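Local coordinates for beta-galactosidase (PDB 5MUJ), which probably hydrolyses arabinofuranosyl linkages of the plant pectin rhamnogalacturonan II, as a gut bacterial glycoside hydrolase bound here to the chain B oligosaccharide, at residues Y90-A95 / R108-R113; K143-M148 / L169-G174; D194-W199 / W253-G258; P221-Y226 / V242-S247. All coordinates share one frame; numbering follows the deposited sequence.

Contact 1 of 4, residues Y90-A95 / R108-R113; sequences YETWIA and RVLSYR
Glu91 reaches from strand 90-97 to Arg108 and Tyr112, and each of its carboxylate oxygens has a different partner. Its CB lies 3.4 Å from Leu110 O. CG, anti to the carbonyl carbon (chi1 -62°), sits over the centre of the Tyr112 ring in a CH-pi contact, 3.5 Å from the centroid. CD moves over CD2 and CE2, and the carboxylate lies stacked on that ring, the planes 11° apart. OE1 takes Arg108 NE at 2.9 Å in an almost straight hydrogen bond (173°), part of a salt bridge; it lies in the guanidinium plane but is met from above its carboxylate plane. A water joins OE1 to Arg108 NH2. OE2 spends its anti lone pair on Tyr112 N, 2.9 Å away. Arg108 lays CG over the six-membered ring of Trp93, 3.8 Å from its centroid. In the backbone, Thr92 O accepts from Val109 N (2.8 Å) and Leu110 N (3.2 Å), a classic beta bulge that shifts the hairpin register by one. Tyr90 points away: its OH bonds Glu159, its side chain about 5 Å from a bound rhamnose. Gripped by arginine, backbone N-H and water, the Glu91 carboxylate ties the chain beyond the bulge to strand 90-97.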
# COMPACT_ATOMS: atom_id res chain seq x y z
N TYR A 90 -1.39 -5.62 -13.63
CA TYR A 90 -0.84 -4.37 -13.16
C TYR A 90 0.33 -3.80 -13.96
O TYR A 90 1.26 -4.54 -14.32
CB TYR A 90 -0.39 -4.52 -11.71
CG TYR A 90 -1.47 -4.55 -10.64
CD1 TYR A 90 -2.65 -3.81 -10.77
CD2 TYR A 90 -1.27 -5.25 -9.46
CE1 TYR A 90 -3.61 -3.79 -9.77
CE2 TYR A 90 -2.23 -5.28 -8.47
CZ TYR A 90 -3.40 -4.55 -8.62
OH TYR A 90 -4.34 -4.54 -7.63
N GLU A 91 0.26 -2.47 -14.22
CA GLU A 91 1.44 -1.62 -14.45
C GLU A 91 1.48 -0.50 -13.41
O GLU A 91 0.49 -0.22 -12.76
CB GLU A 91 1.48 -1.02 -15.88
CG GLU A 91 1.58 -2.07 -16.98
CD GLU A 91 1.71 -1.49 -18.35
OE1 GLU A 91 0.78 -0.72 -18.78
OE2 GLU A 91 2.74 -1.75 -18.97
N THR A 92 2.66 0.09 -13.24
CA THR A 92 2.84 1.14 -12.28
C THR A 92 3.12 2.42 -13.08
O THR A 92 3.95 2.47 -14.00
CB THR A 92 3.97 0.85 -11.33
OG1 THR A 92 3.77 -0.45 -10.74
CG2 THR A 92 4.06 1.89 -10.20
N TRP A 93 2.39 3.45 -12.65
CA TRP A 93 2.45 4.80 -13.24
C TRP A 93 2.89 5.78 -12.14
O TRP A 93 2.86 5.52 -10.93
CB TRP A 93 1.07 5.19 -13.80
CG TRP A 93 0.58 4.38 -14.93
CD1 TRP A 93 0.24 3.04 -14.91
CD2 TRP A 93 0.35 4.81 -16.26
NE1 TRP A 93 -0.17 2.62 -16.15
CE2 TRP A 93 -0.12 3.68 -17.01
CE3 TRP A 93 0.50 6.04 -16.92
CZ2 TRP A 93 -0.43 3.76 -18.36
CZ3 TRP A 93 0.21 6.11 -18.25
CH2 TRP A 93 -0.28 5.02 -18.96
N ILE A 94 3.19 6.97 -12.60
CA ILE A 94 3.58 8.11 -11.73
C ILE A 94 2.83 9.40 -12.14
O ILE A 94 2.65 9.67 -13.31
CB ILE A 94 5.11 8.28 -11.64
CG1 ILE A 94 5.52 9.13 -10.45
CG2 ILE A 94 5.70 8.89 -12.92
CD1 ILE A 94 7.00 9.13 -10.15
N ALA A 95 2.41 10.14 -11.11
CA ALA A 95 1.76 11.42 -11.34
C ALA A 95 2.41 12.43 -10.46
O ALA A 95 3.07 12.15 -9.46
CB ALA A 95 0.28 11.36 -11.02
N ARG A 108 4.33 5.67 -17.35
CA ARG A 108 4.72 4.45 -16.64
C ARG A 108 6.13 4.47 -16.05
O ARG A 108 7.07 5.05 -16.63
CB ARG A 108 4.60 3.23 -17.55
CG ARG A 108 3.19 2.91 -18.04
CD ARG A 108 3.30 1.98 -19.20
NE ARG A 108 2.06 1.63 -19.87
CZ ARG A 108 1.55 2.25 -20.91
NH1 ARG A 108 2.09 3.38 -21.38
NH2 ARG A 108 0.44 1.78 -21.44
N VAL A 109 6.25 3.84 -14.87
CA VAL A 109 7.55 3.53 -14.27
C VAL A 109 7.86 2.04 -14.16
O VAL A 109 9.03 1.68 -13.99
CB VAL A 109 7.73 4.20 -12.88
CG1 VAL A 109 7.70 5.72 -13.02
CG2 VAL A 109 6.67 3.75 -11.91
N LEU A 110 6.83 1.19 -14.25
CA LEU A 110 6.99 -0.31 -14.25
C LEU A 110 5.98 -0.84 -15.24
O LEU A 110 4.77 -0.79 -14.99
CB LEU A 110 6.78 -0.96 -12.88
CG LEU A 110 7.81 -1.07 -11.78
CD1 LEU A 110 7.35 -2.18 -10.83
CD2 LEU A 110 9.21 -1.38 -12.25
N SER A 111 6.47 -1.33 -16.37
CA SER A 111 5.64 -1.72 -17.50
C SER A 111 5.66 -3.25 -17.63
O SER A 111 6.58 -3.89 -17.15
CB SER A 111 6.20 -1.12 -18.77
OG SER A 111 6.38 0.28 -18.63
N TYR A 112 4.69 -3.80 -18.36
CA TYR A 112 4.67 -5.22 -18.68
C TYR A 112 6.02 -5.59 -19.29
O TYR A 112 6.49 -4.95 -20.23
CB TYR A 112 3.57 -5.60 -19.67
CG TYR A 112 2.17 -5.32 -19.20
CD1 TYR A 112 1.65 -5.92 -18.06
CD2 TYR A 112 1.36 -4.41 -19.91
CE1 TYR A 112 0.38 -5.62 -17.63
CE2 TYR A 112 0.08 -4.10 -19.48
CZ TYR A 112 -0.42 -4.73 -18.35
OH TYR A 112 -1.68 -4.45 -17.90
N ARG A 113 6.60 -6.66 -18.75
CA ARG A 113 7.95 -6.99 -19.03
C ARG A 113 8.03 -8.39 -19.72
O ARG A 113 8.19 -9.46 -19.06
CB ARG A 113 8.80 -6.86 -17.77
CG ARG A 113 10.23 -7.18 -18.05
CD ARG A 113 11.19 -6.80 -16.97
NE ARG A 113 11.11 -7.73 -15.84
CZ ARG A 113 12.17 -8.08 -15.09
NH1 ARG A 113 13.42 -7.66 -15.36
NH2 ARG A 113 11.98 -8.87 -14.03
O HOH W 1 -0.55 -1.04 -21.10

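Contact 2 of 4, residues K143-M148 / L169-G174; sequences KGRHWM and LASTKG
Trp147 and Ser171 form the tight part of this antiparallel pairing. Ser171 CB stands over one face of the indole, offset toward the rim, and comes within 3.6 Å of Trp147 CE3. The indole CG is anti to the carbonyl carbon (chi1 -61°), and the ring leans toward the opposite strand, where Leu169 also closes on it, its CD1 3.8 Å from Trp147 CE3. Trp147 NE1 is occupied by Tyr142 O. On the other face of the sheet, Met148 (selenomethionine here) and Ala170 bring their CB atoms together. Two hydrogen-bonded pairs frame the non-hydrogen-bonded pair Trp147–Ser171: Thr172 N gives to His146 O at 2.9 Å, and Ala170 N to Met148 O at 2.8 Å.

Beyond His146 the contact becomes polar and opens to solvent. Arg145 NH2 gives a bent bond to Ser171 OG (2.9 Å, N-H...O angle 132°), tilted from the guanidinium plane, and the same nitrogen also meets Glu183. Lys173 crosses Arg145 at about a right angle, its aliphatic part packed on the guanidinium face and on Arg145 CG, while the like charges stay 4.5 Å apart (Arg145 NE to Lys173 NZ). The ammonium makes a weak bond to Lys143 O and donates to a water that links it to Gly144 O.

Strand 146-153 lies between strands 121-126 and 166-172, and strand 166-172 in turn hydrogen-bonds to the short outer strand 183-184. The contact is thus the middle pairing of a four-stranded sheet, one blade of the five-bladed beta-propeller.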
# COMPACT_ATOMS: atom_id res chain seq x y z
N LYS A 143 23.28 3.03 -1.96
CA LYS A 143 24.23 2.68 -3.02
C LYS A 143 23.97 3.50 -4.28
O LYS A 143 24.09 3.01 -5.40
CB LYS A 143 24.22 1.17 -3.28
CG LYS A 143 24.71 0.38 -2.08
CD LYS A 143 25.71 -0.71 -2.44
CE LYS A 143 25.05 -2.06 -2.64
NZ LYS A 143 25.18 -2.92 -1.43
N GLY A 144 23.60 4.77 -4.06
CA GLY A 144 23.38 5.72 -5.12
C GLY A 144 22.10 5.55 -5.90
O GLY A 144 21.93 6.19 -6.93
N ARG A 145 21.21 4.67 -5.44
CA ARG A 145 19.98 4.37 -6.14
C ARG A 145 18.77 4.60 -5.26
O ARG A 145 18.87 4.53 -4.03
CB ARG A 145 19.94 2.91 -6.57
CG ARG A 145 21.14 2.46 -7.38
CD ARG A 145 20.96 1.05 -7.93
NE ARG A 145 21.61 0.93 -9.24
CZ ARG A 145 21.00 0.80 -10.43
NH1 ARG A 145 21.77 0.72 -11.50
NH2 ARG A 145 19.68 0.70 -10.57
N HIS A 146 17.63 4.85 -5.90
CA HIS A 146 16.31 4.73 -5.26
C HIS A 146 15.77 3.34 -5.53
O HIS A 146 16.10 2.71 -6.55
CB HIS A 146 15.34 5.80 -5.76
CG HIS A 146 15.72 7.19 -5.35
ND1 HIS A 146 15.34 7.73 -4.14
CD2 HIS A 146 16.44 8.15 -5.98
CE1 HIS A 146 15.79 8.97 -4.05
NE2 HIS A 146 16.49 9.24 -5.14
N TRP A 147 14.97 2.85 -4.59
CA TRP A 147 14.52 1.44 -4.61
C TRP A 147 13.01 1.35 -4.53
O TRP A 147 12.34 2.30 -4.12
CB TRP A 147 15.17 0.69 -3.45
CG TRP A 147 16.62 0.68 -3.53
CD1 TRP A 147 17.49 1.67 -3.12
CD2 TRP A 147 17.42 -0.36 -4.05
NE1 TRP A 147 18.78 1.29 -3.38
CE2 TRP A 147 18.77 0.05 -3.95
CE3 TRP A 147 17.13 -1.59 -4.62
CZ2 TRP A 147 19.82 -0.75 -4.37
CZ3 TRP A 147 18.19 -2.41 -5.04
CH2 TRP A 147 19.52 -1.98 -4.91
N MSE A 148 12.49 0.21 -4.93
CA MSE A 148 11.05 -0.08 -4.99
C MSE A 148 10.86 -1.56 -4.89
O MSE A 148 11.67 -2.32 -5.43
CB MSE A 148 10.56 0.41 -6.34
CG MSE A 148 9.11 0.08 -6.67
SE MSE A 148 8.71 0.57 -8.52
CE MSE A 148 7.70 2.10 -7.88
N LEU A 169 11.86 -6.79 -6.77
CA LEU A 169 12.73 -5.69 -6.37
C LEU A 169 13.10 -4.88 -7.62
O LEU A 169 13.48 -5.47 -8.64
CB LEU A 169 14.04 -6.20 -5.76
CG LEU A 169 15.02 -5.12 -5.26
CD1 LEU A 169 14.45 -4.30 -4.10
CD2 LEU A 169 16.35 -5.78 -4.86
N ALA A 170 12.96 -3.56 -7.52
CA ALA A 170 13.36 -2.64 -8.57
C ALA A 170 14.16 -1.52 -8.01
O ALA A 170 14.11 -1.24 -6.82
CB ALA A 170 12.17 -2.11 -9.32
N SER A 171 14.88 -0.85 -8.91
CA SER A 171 15.69 0.28 -8.53
C SER A 171 15.97 1.18 -9.71
O SER A 171 15.77 0.79 -10.85
CB SER A 171 16.99 -0.18 -7.91
OG SER A 171 17.86 -0.76 -8.87
N THR A 172 16.40 2.40 -9.42
CA THR A 172 16.79 3.33 -10.49
C THR A 172 17.88 4.30 -10.03
O THR A 172 17.92 4.67 -8.86
CB THR A 172 15.59 4.13 -11.03
OG1 THR A 172 15.96 4.83 -12.24
CG2 THR A 172 15.05 5.12 -9.98
N LYS A 173 18.77 4.64 -10.96
CA LYS A 173 19.71 5.73 -10.78
C LYS A 173 19.15 7.03 -11.41
O LYS A 173 19.80 8.09 -11.38
CB LYS A 173 21.08 5.38 -11.38
CG LYS A 173 21.90 4.50 -10.45
CD LYS A 173 23.36 4.38 -10.88
CE LYS A 173 24.19 3.61 -9.86
NZ LYS A 173 24.42 4.36 -8.59
N GLY A 174 17.96 6.93 -12.00
CA GLY A 174 17.34 8.09 -12.66
C GLY A 174 16.67 9.07 -11.74
O GLY A 174 16.62 8.90 -10.52
O HOH W 2 24.13 7.12 -9.12

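Contact 3 of 4, residues D194-W199 / W253-G258; sequences DKDAQW and WKRYPG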
# COMPACT_ATOMS: atom_id res chain seq x y z
N ASP A 194 9.67 -20.44 -1.80
CA ASP A 194 10.91 -20.47 -1.05
C ASP A 194 10.88 -21.57 0.04
O ASP A 194 9.84 -21.84 0.64
CB ASP A 194 11.18 -19.13 -0.36
CG ASP A 194 11.33 -17.91 -1.32
OD1 ASP A 194 11.72 -18.05 -2.48
OD2 ASP A 194 11.10 -16.77 -0.83
N LYS A 195 12.04 -22.16 0.32
CA LYS A 195 12.22 -23.19 1.38
C LYS A 195 11.80 -22.66 2.73
O LYS A 195 11.25 -23.37 3.55
CB LYS A 195 13.70 -23.53 1.49
N ASP A 196 12.05 -21.36 2.94
CA ASP A 196 11.77 -20.68 4.21
C ASP A 196 10.44 -19.91 4.25
O ASP A 196 10.19 -19.18 5.21
CB ASP A 196 12.93 -19.73 4.56
CG ASP A 196 13.13 -18.64 3.53
OD1 ASP A 196 13.51 -18.98 2.39
OD2 ASP A 196 12.89 -17.45 3.86
N ALA A 197 9.58 -20.10 3.25
CA ALA A 197 8.22 -19.52 3.28
C ALA A 197 7.40 -20.09 4.43
O ALA A 197 7.48 -21.28 4.74
CB ALA A 197 7.49 -19.78 1.98
N GLN A 198 6.63 -19.21 5.06
CA GLN A 198 5.83 -19.54 6.24
C GLN A 198 4.34 -19.73 5.90
O GLN A 198 3.88 -19.36 4.80
CB GLN A 198 6.03 -18.44 7.27
CG GLN A 198 7.46 -18.32 7.77
CD GLN A 198 7.70 -17.01 8.49
OE1 GLN A 198 7.20 -15.97 8.06
NE2 GLN A 198 8.46 -17.05 9.57
N TRP A 199 3.59 -20.33 6.83
CA TRP A 199 2.18 -20.66 6.58
C TRP A 199 1.33 -19.49 6.07
O TRP A 199 0.51 -19.66 5.19
CB TRP A 199 1.51 -21.29 7.82
CG TRP A 199 1.39 -20.40 9.08
CD1 TRP A 199 2.29 -20.30 10.12
CD2 TRP A 199 0.33 -19.45 9.39
NE1 TRP A 199 1.82 -19.45 11.06
CE2 TRP A 199 0.64 -18.89 10.63
CE3 TRP A 199 -0.87 -19.10 8.76
CZ2 TRP A 199 -0.18 -17.92 11.24
CZ3 TRP A 199 -1.66 -18.16 9.35
CH2 TRP A 199 -1.34 -17.59 10.59
N TRP A 253 16.88 -11.96 1.74
CA TRP A 253 15.84 -11.73 2.75
C TRP A 253 15.62 -12.96 3.63
O TRP A 253 15.72 -14.09 3.14
CB TRP A 253 14.53 -11.35 2.04
CG TRP A 253 14.68 -10.01 1.37
CD1 TRP A 253 15.16 -9.78 0.12
CD2 TRP A 253 14.40 -8.72 1.95
NE1 TRP A 253 15.22 -8.42 -0.11
CE2 TRP A 253 14.74 -7.75 0.99
CE3 TRP A 253 13.89 -8.29 3.19
CZ2 TRP A 253 14.59 -6.37 1.22
CZ3 TRP A 253 13.76 -6.92 3.43
CH2 TRP A 253 14.09 -5.97 2.45
N LYS A 254 15.40 -12.74 4.92
CA LYS A 254 14.95 -13.77 5.86
C LYS A 254 13.60 -13.33 6.43
O LYS A 254 13.41 -12.13 6.68
CB LYS A 254 15.91 -13.92 7.05
CG LYS A 254 17.37 -14.13 6.74
CD LYS A 254 18.17 -13.93 8.03
CE LYS A 254 19.61 -14.38 7.91
NZ LYS A 254 20.46 -13.76 8.97
N ARG A 255 12.67 -14.25 6.61
CA ARG A 255 11.43 -14.00 7.33
C ARG A 255 11.71 -13.77 8.81
O ARG A 255 12.59 -14.43 9.41
CB ARG A 255 10.44 -15.16 7.20
CG ARG A 255 9.63 -15.22 5.94
CD ARG A 255 10.44 -15.62 4.75
NE ARG A 255 9.55 -15.78 3.60
CZ ARG A 255 9.92 -16.05 2.36
NH1 ARG A 255 11.19 -16.21 2.05
NH2 ARG A 255 8.97 -16.21 1.42
N TYR A 256 10.91 -12.93 9.43
CA TYR A 256 10.90 -12.77 10.87
C TYR A 256 10.32 -14.05 11.45
O TYR A 256 9.24 -14.52 11.01
CB TYR A 256 10.11 -11.52 11.29
CG TYR A 256 9.95 -11.38 12.78
CD1 TYR A 256 11.05 -11.16 13.60
CD2 TYR A 256 8.69 -11.44 13.38
CE1 TYR A 256 10.92 -11.03 14.97
CE2 TYR A 256 8.53 -11.30 14.75
CZ TYR A 256 9.64 -11.09 15.55
OH TYR A 256 9.52 -10.95 16.92
N PRO A 257 11.04 -14.68 12.41
CA PRO A 257 10.56 -15.95 12.91
C PRO A 257 9.21 -15.87 13.58
O PRO A 257 8.52 -16.87 13.60
CB PRO A 257 11.62 -16.34 13.94
CG PRO A 257 12.85 -15.80 13.39
CD PRO A 257 12.41 -14.43 12.91
N GLY A 258 8.86 -14.71 14.14
CA GLY A 258 7.58 -14.51 14.81
C GLY A 258 6.41 -14.10 13.94
O GLY A 258 5.36 -13.74 14.47
O HOH W 3 13.59 -16.94 6.35
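The type I beta turn Asp194–Ala197, in the loop leading into the 204-255 blade, closes over Arg255 on the blade's short outer strand. Arg255 bends at its second torsion (chi2 72°, which places CD), and the rest of the chain runs extended to the guanidinium. There NH1 and NH2 both grip a single oxygen, Asp194 OD2, at 2.9 and 3.1 Å. That oxygen lies in the guanidinium plane and is met on its anti side; it also accepts from Ser191 N. Asp196 OD2 takes a further bond from Arg255 NH1 (2.8 Å), this one bent and arriving from above the carboxylate plane. Both carboxylates stand nearly perpendicular to the guanidinium, and Ala197 CA rests over one of its faces. Arg255 NE is paired with Glu201, which completes a salt-bridge network pinning an inter-blade loop of the beta-propeller to the blade's outer edge. A water spans Asp196 OD2 and Arg255 N. The Gln198 chain runs counter to that of Arg255, with OE1 3.3 Å from Arg255 CG. Its amide NE2 donates an N-H to Tyr256 O in a nearly straight bond (3.0 Å, 174°), the donor above the carbonyl plane, while OE1 accepts from Trp200 NE1 and Asn259 ND2.

Contact 4 of 4, residues P221-Y226 / V242-S247; sequences PFVMFY and VGIALS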
# COMPACT_ATOMS: atom_id res chain seq x y z
N PRO A 221 19.28 -3.58 8.83
CA PRO A 221 18.92 -2.22 8.42
C PRO A 221 17.68 -2.13 7.54
O PRO A 221 17.06 -1.05 7.50
CB PRO A 221 20.16 -1.77 7.64
CG PRO A 221 20.70 -3.01 7.05
CD PRO A 221 20.50 -4.03 8.16
N PHE A 222 17.31 -3.22 6.85
CA PHE A 222 16.16 -3.17 5.92
C PHE A 222 15.04 -4.07 6.43
O PHE A 222 15.22 -5.27 6.61
CB PHE A 222 16.58 -3.49 4.48
CG PHE A 222 17.62 -2.54 3.95
CD1 PHE A 222 17.33 -1.17 3.80
CD2 PHE A 222 18.88 -2.98 3.61
CE1 PHE A 222 18.29 -0.29 3.33
CE2 PHE A 222 19.84 -2.12 3.13
CZ PHE A 222 19.55 -0.77 2.99
N VAL A 223 13.89 -3.45 6.66
CA VAL A 223 12.74 -4.11 7.23
C VAL A 223 11.56 -4.04 6.31
O VAL A 223 11.09 -2.96 6.05
CB VAL A 223 12.35 -3.48 8.60
CG1 VAL A 223 11.10 -4.14 9.18
CG2 VAL A 223 13.51 -3.53 9.59
N MSE A 224 11.07 -5.15 5.83
CA MSE A 224 9.96 -5.23 4.95
C MSE A 224 8.70 -5.60 5.65
O MSE A 224 8.69 -6.56 6.38
CB MSE A 224 10.26 -6.23 3.84
CG MSE A 224 9.06 -6.32 2.97
SE MSE A 224 9.17 -7.82 1.67
CE MSE A 224 10.83 -7.41 0.70
N PHE A 225 7.63 -4.82 5.48
CA PHE A 225 6.33 -5.09 5.97
C PHE A 225 5.52 -5.49 4.73
O PHE A 225 5.49 -4.86 3.75
CB PHE A 225 5.63 -3.92 6.75
CG PHE A 225 5.99 -3.82 8.19
CD1 PHE A 225 7.20 -3.35 8.56
CD2 PHE A 225 5.14 -4.27 9.20
CE1 PHE A 225 7.56 -3.28 9.84
CE2 PHE A 225 5.53 -4.21 10.53
CZ PHE A 225 6.73 -3.67 10.85
N TYR A 226 4.95 -6.68 4.77
CA TYR A 226 4.17 -7.18 3.62
C TYR A 226 2.99 -8.02 4.04
O TYR A 226 2.99 -8.62 5.13
CB TYR A 226 5.03 -7.95 2.60
CG TYR A 226 5.60 -9.31 3.00
CD1 TYR A 226 6.60 -9.42 3.97
CD2 TYR A 226 5.20 -10.45 2.32
CE1 TYR A 226 7.18 -10.65 4.26
CE2 TYR A 226 5.74 -11.69 2.64
CZ TYR A 226 6.73 -11.76 3.61
OH TYR A 226 7.34 -12.97 3.94
N VAL A 242 -0.29 -9.69 7.96
CA VAL A 242 0.89 -8.84 7.82
C VAL A 242 2.09 -9.45 8.54
O VAL A 242 1.99 -9.82 9.73
CB VAL A 242 0.62 -7.42 8.35
CG1 VAL A 242 1.90 -6.63 8.41
CG2 VAL A 242 -0.40 -6.72 7.47
N GLY A 243 3.22 -9.50 7.84
CA GLY A 243 4.46 -9.98 8.42
C GLY A 243 5.65 -9.19 7.97
O GLY A 243 5.54 -8.30 7.16
N ILE A 244 6.81 -9.55 8.51
CA ILE A 244 8.07 -8.86 8.36
C ILE A 244 9.13 -9.74 7.71
O ILE A 244 9.24 -10.99 7.99
CB ILE A 244 8.56 -8.39 9.75
CG1 ILE A 244 7.65 -7.28 10.33
CG2 ILE A 244 10.00 -7.96 9.72
CD1 ILE A 244 7.98 -6.91 11.76
N ALA A 245 9.92 -9.15 6.82
CA ALA A 245 11.13 -9.81 6.30
C ALA A 245 12.29 -8.89 6.50
O ALA A 245 12.08 -7.68 6.52
CB ALA A 245 11.00 -10.19 4.85
N LEU A 246 13.51 -9.40 6.53
CA LEU A 246 14.67 -8.66 6.97
C LEU A 246 15.84 -8.87 6.01
O LEU A 246 16.04 -9.99 5.54
CB LEU A 246 15.06 -9.10 8.39
CG LEU A 246 13.98 -8.89 9.48
CD1 LEU A 246 14.28 -9.67 10.77
CD2 LEU A 246 13.72 -7.42 9.78
N SER A 247 16.62 -7.81 5.79
CA SER A 247 17.78 -7.84 4.88
C SER A 247 18.87 -6.87 5.28
O SER A 247 18.62 -5.84 5.92
CB SER A 247 17.33 -7.54 3.46
OG SER A 247 18.38 -7.64 2.52
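Phe225 and Ile244 extend alongside each other in the same direction from adjacent antiparallel strands. Ile244 CG1 sits over the Phe225 ring, offset toward the rim, and makes a CH-pi contact 3.8 Å from the centroid; CD1 continues past it to within 3.6 Å of Phe225 CZ. Val242 comes instead to the ring edge, near its plane, with CG1 4.1 Å from Phe225 CD2. Further along the same face, Val223 and Leu246 also run alongside one another, Val223 CG2 3.9 Å from Leu246 CD2, while the other branch of Val223, CG1, meets Ile244 CG2.

The opposite face carries Tyr226, whose CG takes the position between the backbone N and the carbonyl carbon (chi1 69°). The ring leans across to the partner strand, with CE1 3.9 Å from Ala245 CB and CD1 3.5 Å from Gly243 O. Its OH reaches Glu201. Met224, a selenomethionine, sets its CB beside that of Ala245.

Three hydrogen-bonded pairs, Phe222–Ser247, Met224–Ala245 and Tyr226–Gly243, give six backbone bonds, among them Met224 N to Ala245 O at 2.8 Å. Strands 222-231 and 238-247 form the central hairpin of a propeller blade, flanked by 204-212 and 254-255. The Phe222 and Met224 face packs with Trp253, and Phe222 meets Tyr142, from the loop before strand 146-153, edge-to-face.

Overall arrangement
From the N terminus, contact 1 comes first, closing the hairpin of strands 90-97 and 104-110 at the outer edge of its blade. Contact 2 follows in series, pairing strands 146-153 and 166-172 of the next blade and closing the 20-residue connection between its segments; Leu110 packs on Met148 and Ala170, joining the two blades. Contact 3 closes a much longer loop, bringing the segment ahead of the 204-255 blade to that blade's last strand. Within this span contact 4 closes the hairpin of strands 222-231 and 238-247 in the same sheet: Lys254 O and Tyr256 N probably hydrogen-bond Leu246 N and Ile244 O, while Trp253 packs on Leu246 and Ser247. No two contacts cross.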